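Local coordinates for protein beta-1,4-mannanase (Caldicellulosiruptor saccharolyticus, PDB 1PMH) that binds mannohexaose and so probably beta-1,4-mannan chains, as a family 27 carbohydrate-binding module of a mannan-hydrolysing enzyme, at residues V8-F11 / V16-F19; L48-E53 / G63-W68; E88-Y93 / V130-K135; D111-L116 / V159-G164. All coordinates share one frame; numbering follows the deposited sequence. Where two conformers were deposited one is given.

Contact 1 (V8-F11 / V16-F19). With CA (calcium ion), chain C; EDO (1,2-ethanediol), chain G.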
# COMPACT_ATOMS: atom_id res chain seq x y z
N VAL A 8 6.88 -5.09 -10.95
CA VAL A 8 6.40 -6.02 -9.94
C VAL A 8 7.17 -5.79 -8.64
O VAL A 8 8.34 -6.18 -8.48
CB VAL A 8 6.62 -7.47 -10.39
CG1 VAL A 8 6.11 -8.45 -9.36
CG2 VAL A 8 5.83 -7.68 -11.68
N LEU A 9 6.52 -5.17 -7.67
CA LEU A 9 7.07 -4.87 -6.35
C LEU A 9 6.49 -5.90 -5.38
O LEU A 9 5.49 -5.69 -4.70
CB LEU A 9 6.76 -3.43 -5.98
CG LEU A 9 7.06 -2.37 -7.04
CD1 LEU A 9 6.80 -0.97 -6.51
CD2 LEU A 9 8.51 -2.47 -7.50
N ASP A 10 7.18 -7.03 -5.35
CA ASP A 10 6.75 -8.22 -4.61
C ASP A 10 7.61 -8.51 -3.37
O ASP A 10 7.33 -9.46 -2.65
CB ASP A 10 6.67 -9.47 -5.48
CG ASP A 10 7.97 -9.84 -6.13
OD1 ASP A 10 9.02 -9.26 -5.82
OD2 ASP A 10 7.94 -10.76 -6.99
N PHE A 11 8.64 -7.71 -3.16
CA PHE A 11 9.56 -7.78 -2.03
C PHE A 11 10.35 -9.09 -2.03
O PHE A 11 11.00 -9.40 -1.03
CB PHE A 11 8.83 -7.51 -0.71
CG PHE A 11 8.03 -6.24 -0.81
CD1 PHE A 11 8.68 -5.01 -0.76
CD2 PHE A 11 6.67 -6.27 -1.09
CE1 PHE A 11 8.00 -3.84 -0.98
CE2 PHE A 11 5.97 -5.07 -1.33
CZ PHE A 11 6.63 -3.88 -1.26
N VAL A 16 12.97 -3.78 1.04
CA VAL A 16 11.81 -2.91 0.97
C VAL A 16 11.59 -2.25 -0.38
O VAL A 16 10.64 -1.49 -0.53
CB VAL A 16 11.81 -1.82 2.06
CG1 VAL A 16 11.78 -2.43 3.45
CG2 VAL A 16 12.96 -0.85 1.91
N MSE A 17 12.47 -2.49 -1.36
CA MSE A 17 12.23 -2.00 -2.71
C MSE A 17 11.93 -0.48 -2.75
O MSE A 17 11.00 -0.01 -3.40
CB MSE A 17 11.15 -2.78 -3.46
CG MSE A 17 11.52 -4.23 -3.59
SE MSE A 17 10.31 -5.14 -4.77
CE MSE A 17 11.49 -6.64 -5.31
N SER A 18 12.76 0.21 -1.98
CA SER A 18 12.71 1.66 -1.94
C SER A 18 11.52 2.27 -1.23
O SER A 18 11.46 3.48 -1.11
CB SER A 18 12.92 2.30 -3.34
OG SER A 18 14.17 1.87 -3.87
N PHE A 19 10.65 1.48 -0.68
CA PHE A 19 9.54 2.04 0.09
C PHE A 19 10.03 2.67 1.37
O PHE A 19 10.85 2.10 2.10
CB PHE A 19 8.47 1.00 0.41
CG PHE A 19 7.55 0.67 -0.73
CD1 PHE A 19 7.86 -0.26 -1.70
CD2 PHE A 19 6.33 1.26 -0.78
CE1 PHE A 19 6.94 -0.51 -2.72
CE2 PHE A 19 5.42 0.92 -1.75
CZ PHE A 19 5.74 0.03 -2.71
CA CA C . 5.98 -11.06 -1.57
C1 EDO G . 10.29 6.74 -0.92
O1 EDO G . 9.65 7.73 -1.72
C2 EDO G . 11.68 6.33 -1.38
O2 EDO G . 11.75 5.60 -2.58
O HOH W 1 5.11 -11.80 -3.59
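Met17, a selenomethionine, reaches across from the 16-19 turn and lays its SE against the backbone of 8-11, at an oblique position to the Phe11 ring. Met17 SE lies 3.5 Å from Phe11 N and 3.6 Å from Leu9 CA. Relative to the Phe11 ring it sits 4.8 Å from the centroid and 27° off the normal, a Met-aromatic contact. The chain, extended beyond CG, carries Met17 CE to the backbone of 8-11, 3.6 Å from Asp10 OD1. Phe11 N is buried here, and SE stands close to it instead of a hydrogen-bond acceptor.

Phe11 also meets Phe19. The rings are oblique, with centroids 5.5 Å apart and planes at 55°. Phe19 CD1 comes to the edge of the Phe11 ring, 3.7 Å from Phe11 CE1. Val16 O is near the same CE1. Leu9 adds its CD1, 3.8 Å from Phe19 CE1, so Phe19 is shared by two residues of 8-11.

Residues 16-19 form a type I' turn, closed by Phe19 N to Val16 O at 3.0 Å. Met17 O is tied to Thr67 OG1 of strand 61-68. Asp10 O binds calcium together with Glu12, Asn44, Tyr46 and Asp176. The arrangement is a turn packed against a calcium-binding loop, at the edge of the jellyroll beta-sandwich.

Contact 2 (L48-E53 / G63-W68). With EDO (1,2-ethanediol), chain G.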
# COMPACT_ATOMS: atom_id res chain seq x y z
N LEU A 48 5.96 -6.30 2.76
CA LEU A 48 6.27 -5.05 3.39
C LEU A 48 5.43 -4.89 4.62
O LEU A 48 4.21 -4.83 4.54
CB LEU A 48 6.09 -3.90 2.41
CG LEU A 48 6.66 -2.54 2.85
CD1 LEU A 48 8.17 -2.57 2.77
CD2 LEU A 48 6.07 -1.44 2.02
N ARG A 49 6.07 -4.75 5.78
CA ARG A 49 5.39 -4.55 7.04
C ARG A 49 5.43 -3.07 7.45
O ARG A 49 6.53 -2.49 7.58
CB ARG A 49 6.05 -5.42 8.14
CG ARG A 49 5.41 -5.25 9.51
CD ARG A 49 5.99 -6.20 10.53
NE ARG A 49 5.54 -5.84 11.87
CZ ARG A 49 5.25 -6.66 12.84
NH1 ARG A 49 5.41 -7.97 12.73
NH2 ARG A 49 4.86 -6.12 13.98
N LEU A 50 4.27 -2.50 7.71
CA LEU A 50 4.10 -1.13 8.18
C LEU A 50 3.57 -1.23 9.60
O LEU A 50 2.47 -1.69 9.83
CB LEU A 50 3.09 -0.40 7.31
CG LEU A 50 3.31 -0.46 5.79
CD1 LEU A 50 2.14 0.22 5.06
CD2 LEU A 50 4.64 0.11 5.43
N ASP A 51 4.38 -0.86 10.57
CA ASP A 51 3.89 -0.79 11.96
C ASP A 51 3.23 0.54 12.16
O ASP A 51 3.89 1.56 12.00
CB ASP A 51 5.05 -0.99 12.92
CG ASP A 51 5.61 -2.39 12.81
OD1 ASP A 51 4.81 -3.33 13.06
OD2 ASP A 51 6.78 -2.60 12.47
N VAL A 52 1.91 0.56 12.37
CA VAL A 52 1.12 1.78 12.46
C VAL A 52 0.57 1.93 13.88
O VAL A 52 0.37 0.96 14.63
CB VAL A 52 -0.00 1.87 11.41
CG1 VAL A 52 0.51 1.56 10.06
CG2 VAL A 52 -1.18 0.98 11.74
N GLU A 53 0.29 3.18 14.20
CA GLU A 53 -0.45 3.56 15.39
C GLU A 53 -1.44 4.64 15.04
O GLU A 53 -1.05 5.69 14.53
CB GLU A 53 0.49 4.05 16.49
CG GLU A 53 1.64 3.13 16.86
CD GLU A 53 2.48 3.66 18.00
OE1 GLU A 53 2.05 4.61 18.68
OE2 GLU A 53 3.57 3.09 18.23
N GLY A 63 -0.70 9.17 7.22
CA GLY A 63 0.70 8.89 6.97
C GLY A 63 0.84 8.54 5.50
O GLY A 63 -0.09 8.02 4.90
N ASP A 64 1.99 8.83 4.92
CA ASP A 64 2.24 8.67 3.51
C ASP A 64 3.55 7.92 3.27
O ASP A 64 4.61 8.30 3.73
CB ASP A 64 2.24 10.00 2.77
CG ASP A 64 0.89 10.70 2.80
OD1 ASP A 64 0.08 10.42 1.91
OD2 ASP A 64 0.61 11.48 3.72
N LEU A 65 3.42 6.82 2.56
CA LEU A 65 4.47 5.87 2.22
C LEU A 65 4.73 6.01 0.73
O LEU A 65 3.82 5.90 -0.04
CB LEU A 65 3.95 4.46 2.53
CG LEU A 65 4.88 3.33 2.19
CD1 LEU A 65 6.00 3.15 3.23
CD2 LEU A 65 4.05 2.06 2.04
N GLY A 66 5.98 6.19 0.33
CA GLY A 66 6.31 6.31 -1.07
C GLY A 66 7.35 5.33 -1.53
O GLY A 66 8.18 4.86 -0.76
N THR A 67 7.37 5.08 -2.84
CA THR A 67 8.48 4.42 -3.49
C THR A 67 8.75 5.11 -4.82
O THR A 67 7.82 5.54 -5.48
CB THR A 67 8.28 2.90 -3.64
OG1 THR A 67 9.51 2.30 -4.07
CG2 THR A 67 7.20 2.56 -4.63
N TRP A 68 10.00 5.18 -5.21
CA TRP A 68 10.39 5.63 -6.50
C TRP A 68 10.58 4.43 -7.35
O TRP A 68 11.33 3.50 -7.01
CB TRP A 68 11.69 6.44 -6.42
CG TRP A 68 11.48 7.79 -5.84
CD1 TRP A 68 11.76 8.20 -4.56
CD2 TRP A 68 10.96 8.93 -6.50
NE1 TRP A 68 11.43 9.52 -4.39
CE2 TRP A 68 10.94 10.00 -5.57
CE3 TRP A 68 10.54 9.17 -7.82
CZ2 TRP A 68 10.49 11.27 -5.92
CZ3 TRP A 68 10.11 10.43 -8.16
CH2 TRP A 68 10.05 11.46 -7.20
C1 EDO G . 10.29 6.74 -0.92
O1 EDO G . 9.65 7.73 -1.72
C2 EDO G . 11.68 6.33 -1.38
O2 EDO G . 11.75 5.60 -2.58
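Leu48 and Leu50 meet Leu65 through methyl groups alone, and the flat groups of these strands lie away from that meeting. The guanidinium of Arg49 has the carboxylate of Asp51 at its edge. Arg49 NE and NH2 both grip the same atom, Asp51 OD1, each at 2.9 Å. This is a side-on salt bridge, nearly flat on the arginine side, with OD1 only 3° out of the guanidinium plane. On the acid, OD1 is met on its syn side, 20° out of the carboxylate plane by NE. A second acid, Asp38, holds NH1. All three guanidinium nitrogens thus have an acid partner, which fixes the group's rotation. At the other strand's end, the Trp68 indole has O2 of a bound ethanediol at its edge. Trp68 N donates to ethanediol O2 at 3.2 Å. The diol probably comes from the crystallisation liquor.

The contact itself is small and buried. Leu48 and Leu65 reach toward each other tip to tip, with their CD2 atoms 4.0 Å apart. Leu50 does the same from the next inward-facing position of its strand, with Leu50 CD2 4.0 Å from Leu65 CD2. The three CD2 methyls form a compact triangle. Leu65 CG is anti to the backbone N (chi1 177°), which turns CD2 to face the other two from one side.

Strand 47-53 runs in one sheet between strands 30-36 and 172-181. Strand 61-68 belongs to the other sheet, beside strands 20-21 and 153-165. The leucines join the two sheets across the core, with Phe162 against Leu50 and Leu175 against Leu65.

Contact 3 (E88-Y93 / V130-K135)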
# COMPACT_ATOMS: atom_id res chain seq x y z
N GLU A 88 -2.02 -5.87 -2.82
CA GLU A 88 -2.66 -6.64 -1.77
C GLU A 88 -2.24 -6.02 -0.44
O GLU A 88 -1.07 -5.74 -0.21
CB GLU A 88 -2.22 -8.12 -1.82
CG GLU A 88 -2.61 -8.84 -3.10
CD GLU A 88 -2.18 -10.30 -3.15
OE1 GLU A 88 -2.71 -11.06 -2.34
OE2 GLU A 88 -1.40 -10.68 -4.06
N MSE A 89 -3.22 -5.91 0.44
CA MSE A 89 -3.04 -5.34 1.77
C MSE A 89 -3.59 -6.31 2.79
O MSE A 89 -4.67 -6.87 2.58
CB MSE A 89 -3.78 -4.02 1.79
CG MSE A 89 -3.71 -3.28 3.05
SE MSE A 89 -4.85 -1.69 2.99
CE MSE A 89 -4.23 -0.94 1.62
N PHE A 90 -2.88 -6.50 3.90
CA PHE A 90 -3.21 -7.50 4.91
C PHE A 90 -3.21 -6.84 6.28
O PHE A 90 -2.22 -6.22 6.65
CB PHE A 90 -2.18 -8.66 4.94
CG PHE A 90 -1.93 -9.30 3.59
CD1 PHE A 90 -1.15 -8.69 2.65
CD2 PHE A 90 -2.46 -10.53 3.31
CE1 PHE A 90 -0.96 -9.24 1.40
CE2 PHE A 90 -2.27 -11.11 2.06
CZ PHE A 90 -1.54 -10.44 1.12
N ILE A 91 -4.26 -7.07 7.06
CA ILE A 91 -4.31 -6.55 8.43
C ILE A 91 -4.72 -7.72 9.32
O ILE A 91 -5.74 -8.35 9.07
CB ILE A 91 -5.31 -5.39 8.60
CG1 ILE A 91 -5.21 -4.36 7.47
CG2 ILE A 91 -5.06 -4.75 9.95
CD1 ILE A 91 -6.17 -4.55 6.31
N PRO A 92 -3.96 -8.02 10.38
CA PRO A 92 -4.35 -9.10 11.32
C PRO A 92 -5.81 -8.92 11.73
O PRO A 92 -6.19 -7.91 12.31
CB PRO A 92 -3.39 -8.90 12.48
CG PRO A 92 -2.24 -8.26 11.92
CD PRO A 92 -2.68 -7.41 10.80
N TYR A 93 -6.62 -9.95 11.52
CA TYR A 93 -8.05 -9.87 11.66
C TYR A 93 -8.48 -9.69 13.08
O TYR A 93 -9.32 -8.83 13.37
CB TYR A 93 -8.73 -11.09 11.05
CG TYR A 93 -10.23 -11.05 11.14
CD1 TYR A 93 -11.01 -10.46 10.15
CD2 TYR A 93 -10.88 -11.54 12.28
CE1 TYR A 93 -12.38 -10.40 10.28
CE2 TYR A 93 -12.25 -11.48 12.40
CZ TYR A 93 -12.99 -10.89 11.41
OH TYR A 93 -14.36 -10.81 11.52
N VAL A 130 -8.61 -14.35 5.27
CA VAL A 130 -7.70 -15.40 4.82
C VAL A 130 -6.82 -15.82 5.98
O VAL A 130 -6.32 -14.96 6.70
CB VAL A 130 -6.88 -14.85 3.63
CG1 VAL A 130 -5.92 -15.90 3.10
CG2 VAL A 130 -7.80 -14.48 2.47
N LYS A 131 -6.51 -17.10 6.11
CA LYS A 131 -5.58 -17.57 7.11
C LYS A 131 -4.20 -17.82 6.48
O LYS A 131 -4.11 -18.55 5.49
CB LYS A 131 -6.05 -18.86 7.80
CG LYS A 131 -5.27 -19.24 9.06
CD LYS A 131 -5.61 -20.54 9.77
CE LYS A 131 -7.07 -20.59 10.21
NZ LYS A 131 -7.45 -19.62 11.26
N ILE A 132 -3.17 -17.21 7.06
CA ILE A 132 -1.78 -17.31 6.64
C ILE A 132 -0.93 -17.58 7.87
O ILE A 132 -1.02 -16.85 8.83
CB ILE A 132 -1.35 -16.01 5.96
CG1 ILE A 132 -2.20 -15.67 4.74
CG2 ILE A 132 0.16 -16.13 5.66
CD1 ILE A 132 -1.98 -14.27 4.18
N ASN A 133 -0.18 -18.67 7.89
CA ASN A 133 0.68 -18.99 9.05
C ASN A 133 -0.03 -18.96 10.37
O ASN A 133 0.49 -18.42 11.37
CB ASN A 133 1.97 -18.21 9.07
CG ASN A 133 2.77 -18.44 7.83
OD1 ASN A 133 2.74 -19.62 7.39
ND2 ASN A 133 3.39 -17.51 7.25
N GLY A 134 -1.17 -19.61 10.46
CA GLY A 134 -1.86 -19.79 11.72
C GLY A 134 -2.60 -18.56 12.16
O GLY A 134 -3.15 -18.62 13.23
N LYS A 135 -2.68 -17.49 11.35
CA LYS A 135 -3.33 -16.28 11.78
C LYS A 135 -4.25 -15.82 10.67
O LYS A 135 -3.93 -15.87 9.50
CB LYS A 135 -2.25 -15.21 12.04
CG LYS A 135 -2.71 -13.94 12.68
CD LYS A 135 -1.54 -13.14 13.29
CE LYS A 135 -1.89 -12.62 14.68
NZ LYS A 135 -3.29 -12.07 14.80
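Phe90 and Ile132 make the apolar part of this contact. CD1 of Ile132 lies 3.8 Å from Phe90 CE2 and 3.9 Å from Phe90 CD2, reaching one side of the ring obliquely. The two side chains cross at about a right angle. Ile132 has CG1 anti to its carbonyl carbon (chi1 -59°), and the extended CG1-CD1 arm carries the methyl to the ring. Further along, Lys135 bends at chi3 and chi4, which brings Lys135 NZ to 3.9 Å from Pro92 CB. This is simple packing of a charged end over a proline.

Around this pair, Phe90 also rests on Val139, Leu39 and Arg41. Pro92 stands at the N-cap position of helix 93-98 and touches Tyr169 and Pro172.

Strands 128-132 and 135-145 form a hairpin. Its turn, 132-135, is type I', with Ile132 N to Lys135 O at 2.9 Å and Lys135 N to Ile132 O at 3.1 Å. Asn133 ND2 ties the turn to the backbone oxygens of Asp38 and Gln40. Strand 135-145 also pairs with 84-92. The end of a two-residue, type I' hairpin thus packs on strand 84-92 across the intervening strand 135-145, in one sheet of the jellyroll.

Contact 4 (D111-L116 / V159-G164). With BMA (beta-D-mannopyranose), chain B; BMA (beta-D-mannopyranose), chain D.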
# COMPACT_ATOMS: atom_id res chain seq x y z
N ASP A 111 2.56 12.92 -9.18
CA ASP A 111 2.84 13.88 -10.23
C ASP A 111 1.66 14.84 -10.19
O ASP A 111 0.53 14.49 -10.57
CB ASP A 111 2.95 13.24 -11.59
CG ASP A 111 3.42 14.23 -12.64
OD1 ASP A 111 2.74 15.28 -12.75
OD2 ASP A 111 4.39 13.93 -13.35
N GLY A 112 1.83 15.96 -9.50
CA GLY A 112 0.74 16.83 -9.12
C GLY A 112 -0.26 16.19 -8.18
O GLY A 112 -1.35 16.74 -8.02
N TRP A 113 0.11 15.07 -7.53
CA TRP A 113 -0.76 14.31 -6.62
C TRP A 113 -2.03 13.85 -7.33
O TRP A 113 -3.09 14.45 -7.26
CB TRP A 113 -1.09 15.08 -5.35
CG TRP A 113 -1.82 14.25 -4.32
CD1 TRP A 113 -3.19 14.18 -4.13
CD2 TRP A 113 -1.24 13.41 -3.35
NE1 TRP A 113 -3.50 13.32 -3.10
CE2 TRP A 113 -2.32 12.87 -2.59
CE3 TRP A 113 0.08 13.11 -3.02
CZ2 TRP A 113 -2.08 12.01 -1.51
CZ3 TRP A 113 0.29 12.24 -1.95
CH2 TRP A 113 -0.79 11.72 -1.24
N LYS A 114 -1.93 12.74 -8.05
CA LYS A 114 -3.01 12.15 -8.81
C LYS A 114 -3.52 10.90 -8.13
O LYS A 114 -2.84 9.87 -8.11
CB LYS A 114 -2.47 11.83 -10.20
CG LYS A 114 -3.50 11.34 -11.18
CD LYS A 114 -4.54 12.39 -11.47
CE LYS A 114 -5.54 11.84 -12.46
NZ LYS A 114 -6.70 12.73 -12.75
N GLU A 115 -4.66 10.99 -7.51
CA GLU A 115 -5.27 9.85 -6.87
C GLU A 115 -5.79 8.90 -7.92
O GLU A 115 -6.57 9.28 -8.79
CB GLU A 115 -6.39 10.28 -5.92
CG GLU A 115 -5.86 11.22 -4.85
CD GLU A 115 -6.80 11.71 -3.78
OE1 GLU A 115 -7.87 11.12 -3.70
OE2 GLU A 115 -6.43 12.60 -3.00
N LEU A 116 -5.38 7.64 -7.81
CA LEU A 116 -5.90 6.58 -8.62
C LEU A 116 -7.11 5.92 -8.03
O LEU A 116 -8.01 5.49 -8.76
CB LEU A 116 -4.84 5.51 -8.89
CG LEU A 116 -3.51 6.01 -9.50
CD1 LEU A 116 -2.64 4.79 -9.74
CD2 LEU A 116 -3.75 6.85 -10.74
N VAL A 159 2.62 6.50 -4.17
CA VAL A 159 2.34 6.78 -2.78
C VAL A 159 1.12 6.00 -2.34
O VAL A 159 0.09 6.00 -3.02
CB VAL A 159 2.17 8.27 -2.53
CG1 VAL A 159 1.77 8.54 -1.08
CG2 VAL A 159 3.44 9.04 -2.89
N PHE A 160 1.27 5.36 -1.18
CA PHE A 160 0.16 4.80 -0.44
C PHE A 160 -0.06 5.67 0.80
O PHE A 160 0.85 5.83 1.60
CB PHE A 160 0.42 3.38 0.02
CG PHE A 160 0.39 2.38 -1.09
CD1 PHE A 160 1.43 2.26 -1.95
CD2 PHE A 160 -0.72 1.54 -1.26
CE1 PHE A 160 1.43 1.34 -3.02
CE2 PHE A 160 -0.75 0.62 -2.28
CZ PHE A 160 0.34 0.56 -3.13
N GLN A 161 -1.25 6.26 0.89
CA GLN A 161 -1.65 7.03 2.04
C GLN A 161 -2.54 6.16 2.91
O GLN A 161 -3.42 5.50 2.41
CB GLN A 161 -2.37 8.29 1.62
CG GLN A 161 -2.77 9.15 2.81
CD GLN A 161 -3.40 10.44 2.32
OE1 GLN A 161 -4.64 10.60 2.35
NE2 GLN A 161 -2.59 11.37 1.87
N PHE A 162 -2.31 6.21 4.23
CA PHE A 162 -3.16 5.57 5.20
C PHE A 162 -3.64 6.63 6.15
O PHE A 162 -2.86 7.48 6.57
CB PHE A 162 -2.37 4.51 5.97
CG PHE A 162 -1.90 3.39 5.14
CD1 PHE A 162 -0.71 3.45 4.44
CD2 PHE A 162 -2.67 2.22 5.03
CE1 PHE A 162 -0.32 2.40 3.61
CE2 PHE A 162 -2.25 1.20 4.18
CZ PHE A 162 -1.09 1.29 3.53
N ALA A 163 -4.89 6.55 6.58
CA ALA A 163 -5.38 7.52 7.57
C ALA A 163 -6.35 6.85 8.51
O ALA A 163 -7.40 6.36 8.12
CB ALA A 163 -6.07 8.73 6.90
N GLY A 164 -5.99 6.85 9.78
CA GLY A 164 -6.92 6.35 10.79
C GLY A 164 -8.15 7.26 10.88
O GLY A 164 -8.04 8.47 10.92
C1 BMA B . -3.21 16.41 -0.91
C2 BMA B . -2.92 17.79 -1.49
C3 BMA B . -1.64 17.61 -2.28
C4 BMA B . -0.53 17.04 -1.42
C5 BMA B . -0.95 15.75 -0.71
C6 BMA B . 0.06 15.12 0.24
O2 BMA B . -2.76 18.75 -0.48
O3 BMA B . -1.30 18.86 -2.84
O4 BMA B . 0.52 16.68 -2.28
O5 BMA B . -2.16 16.04 -0.03
O6 BMA B . 0.46 16.03 1.22
C1 BMA D . -7.00 14.41 1.90
C2 BMA D . -5.65 13.78 1.96
C3 BMA D . -4.63 14.81 1.49
C4 BMA D . -5.05 15.36 0.12
C5 BMA D . -6.50 15.82 0.12
C6 BMA D . -6.91 16.20 -1.29
O2 BMA D . -5.62 12.65 1.11
O3 BMA D . -3.33 14.22 1.52
O4 BMA D . -4.35 16.55 -0.14
O5 BMA D . -7.34 14.79 0.57
O6 BMA D . -8.16 16.80 -1.22
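Trp113 and Gln161 cross at about a right angle, while the indole and amide planes are only 29° apart. The nearest atoms are Trp113 CZ2 and Gln161 NE2, at 3.5 Å. Val159 comes in beside them, its CG1 4.1 Å from Trp113 CZ3.

One face of the indole carries a mannose of the bound glycan. C5 of the chain B sugar stands 3.5 Å above the Trp113 plane, over its centre, consistent with a CH-pi contact. The indole is held at its edge: Trp113 NE1 donates to Glu115 OE2 at 3.0 Å, using the anti lone pair of that oxygen. Lys106 forms a salt bridge to the same oxygen.

Gln161 has CG anti to the backbone N (chi1 -178°), and its extended chain carries the amide to the chain D mannose. Gln161 OE1 accepts from O2 of the chain D mannose at 2.6 Å, and Gln161 NE2 donates to O3 of the same sugar at 3.0 Å. NE2 also bonds to Asp64 OD1. These bonds fix the amide's rotation.

Strand 153-165 lies in its sheet between strands 61-68 and 102-109. Strand 114-122 follows beyond 102-109. Trp113, just before that strand, therefore reaches over 102-109, touching Val108, to meet Val159 and Gln161.

Contacts 1 and 2 come first along the chain, one after the other, and contacts 3 and 4 follow with alternating segments. Contact 2 joins the two sheets of the jellyroll near its middle. Contacts 1 and 4 have centres about 12 Å from it, on its calcium-loop and sugar-binding sides. Contact 2 shares the six-stranded sheet with contact 4, where strands 61-68 and 153-165 are neighbours. Contact 3 lies on the seven-stranded sheet, its centre about 24 Å from that of contact 4 and on the opposite side of the chain's centre. The mannohexaose site and the calcium site thus occupy separate parts of one compact module.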